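Local structure of Low molecular weight phosphotyrosine phosphatase family protein (5GOT) at residues S97-Q100 with W101-K104. The protein probably hydrolyses phosphotyrosine in proteins, as a low molecular weight protein tyrosine phosphatase. Sequence-based numbering, arbitrary orientation.
Sequences SQHQ and WDSK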
loop_
_atom_site.group_PDB
_atom_site.type_symbol
_atom_site.label_atom_id
_atom_site.label_comp_id
_atom_site.label_asym_id
_atom_site.label_seq_id
_atom_site.Cartn_x
_atom_site.Cartn_y
_atom_site.Cartn_z
ATOM N N SER A 97 13.866 3.918 -10.438
ATOM C CA SER A 97 13.488 3.355 -11.730
ATOM C C SER A 97 13.858 4.259 -12.907
ATOM O O SER A 97 13.405 4.002 -14.028
ATOM C CB SER A 97 11.986 3.050 -11.760
ATOM O OG SER A 97 11.227 4.239 -11.626
ATOM N N GLN A 98 14.649 5.314 -12.675
ATOM C CA GLN A 98 15.093 6.251 -13.724
ATOM C C GLN A 98 13.931 6.762 -14.568
ATOM O O GLN A 98 14.034 6.906 -15.790
ATOM C CB GLN A 98 16.157 5.629 -14.630
ATOM C CG GLN A 98 17.323 5.014 -13.899
ATOM C CD GLN A 98 17.238 3.512 -13.927
ATOM O OE1 GLN A 98 17.212 2.911 -15.002
ATOM N NE2 GLN A 98 17.171 2.892 -12.752
ATOM N N HIS A 99 12.808 7.014 -13.913
ATOM C CA HIS A 99 11.677 7.702 -14.525
ATOM C C HIS A 99 11.133 6.969 -15.744
ATOM O O HIS A 99 10.489 7.583 -16.599
ATOM C CB HIS A 99 12.062 9.138 -14.885
ATOM C CG HIS A 99 12.333 10.006 -13.694
ATOM N ND1 HIS A 99 11.350 10.747 -13.075
ATOM C CD2 HIS A 99 13.477 10.262 -13.019
ATOM C CE1 HIS A 99 11.875 11.424 -12.072
ATOM N NE2 HIS A 99 13.163 11.144 -12.012
ATOM N N GLN A 100 11.368 5.656 -15.836
ATOM C CA GLN A 100 10.892 4.851 -16.954
ATOM C C GLN A 100 9.414 4.501 -16.854
ATOM O O GLN A 100 8.825 4.064 -17.856
ATOM C CB GLN A 100 11.700 3.559 -17.048
ATOM C CG GLN A 100 13.193 3.757 -17.192
ATOM C CD GLN A 100 13.950 2.428 -17.189
ATOM O OE1 GLN A 100 14.750 2.158 -16.286
ATOM N NE2 GLN A 100 13.699 1.594 -18.199
ATOM N N TRP A 101 8.807 4.695 -15.681
ATOM C CA TRP A 101 7.461 4.230 -15.387
ATOM C C TRP A 101 6.647 5.274 -14.625
ATOM O O TRP A 101 5.773 4.912 -13.829
ATOM C CB TRP A 101 7.504 2.953 -14.549
ATOM C CG TRP A 101 8.388 1.898 -15.110
ATOM C CD1 TRP A 101 9.679 1.600 -14.735
ATOM C CD2 TRP A 101 8.050 0.995 -16.156
ATOM N NE1 TRP A 101 10.156 0.550 -15.498
ATOM C CE2 TRP A 101 9.175 0.163 -16.375
ATOM C CE3 TRP A 101 6.904 0.803 -16.933
ATOM C CZ2 TRP A 101 9.178 -0.839 -17.337
ATOM C CZ3 TRP A 101 6.907 -0.206 -17.884
ATOM C CH2 TRP A 101 8.034 -1.008 -18.079
ATOM N N ASP A 102 6.921 6.565 -14.832
ATOM C CA ASP A 102 6.339 7.564 -13.936
ATOM C C ASP A 102 4.820 7.547 -13.981
ATOM O O ASP A 102 4.171 7.884 -12.986
ATOM C CB ASP A 102 6.865 8.954 -14.270
ATOM C CG ASP A 102 8.258 9.169 -13.765
ATOM O OD1 ASP A 102 8.794 8.257 -13.107
ATOM O OD2 ASP A 102 8.814 10.253 -14.008
ATOM N N SER A 103 4.231 7.137 -15.107
ATOM C CA SER A 103 2.779 7.139 -15.212
ATOM C C SER A 103 2.114 5.999 -14.449
ATOM O O SER A 103 0.883 6.009 -14.313
ATOM C CB SER A 103 2.333 7.100 -16.681
ATOM O OG SER A 103 2.447 5.796 -17.203
ATOM N N LYS A 104 2.857 5.024 -13.929
ATOM C CA LYS A 104 2.227 4.088 -13.002
ATOM C C LYS A 104 2.447 4.445 -11.532
ATOM O O LYS A 104 1.978 3.710 -10.658
ATOM C CB LYS A 104 2.684 2.644 -13.268
ATOM C CG LYS A 104 3.961 2.480 -14.035
ATOM C CD LYS A 104 4.403 1.010 -14.105
ATOM C CE LYS A 104 3.628 0.196 -15.144
ATOM N NZ LYS A 104 4.212 -1.187 -15.274
HETATM O O HOH W 1 9.518 5.542 -13.010
HETATM O O HOH W 2 8.223 7.683 -17.387
#
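The indole of Trp-101 takes CB of Gln-100 over one face and CB of Ser-97 at its edge. The imidazole of His-99 meets Asp-102 at its edge. A Schellman motif ends helix 87-96 here, with Gln-98 at positive phi as its C-prime residue. A type I' beta turn runs from Ser-97 to Gln-100, and a 3-10 turn starts right after Trp-101. The side-chain contacts close the loop that follows the helix and leads to the edge strand 105-107 of the parallel sheet. The Gln-100 methylene forms a CH-pi contact, 3.9 Å from CB to the centroid of the five-membered ring of Trp-101. Ser-97 CB comes near the ring plane, 4.0 Å from Trp-101 CD1.

His-99 ND1 donates to Asp-102 OD2 at 2.7 Å, with an N-H...O angle of 160°. The acceptor lies almost in the imidazole plane and uses its syn lone pair. The carboxylate is turned 73° from the ring. The other ring nitrogen, NE2, is hydrogen-bonded to Glu-95 OE1. Both ring nitrogens are therefore paired with carboxylates, which would probably favour the protonated form of the ring. His-99 CG lies anti to its carbonyl carbon (chi1 -67°), and this brings ND1 to the aspartate.

Ser-97 OG bonds to Leu-93 O in the last turn of helix 87-96, and Ser-97 also touches Phe-76 of helix 73-78. A second water accepts from Asp-102 N; its approach to His-99 O is too short to be trusted. The first water joins three groups of the loop. It donates to Ser-97 OG at 2.6 Å. It also donates to Asp-102 OD1, at 2.8 Å. Its third bond is accepted from Trp-101 N, at 2.9 Å.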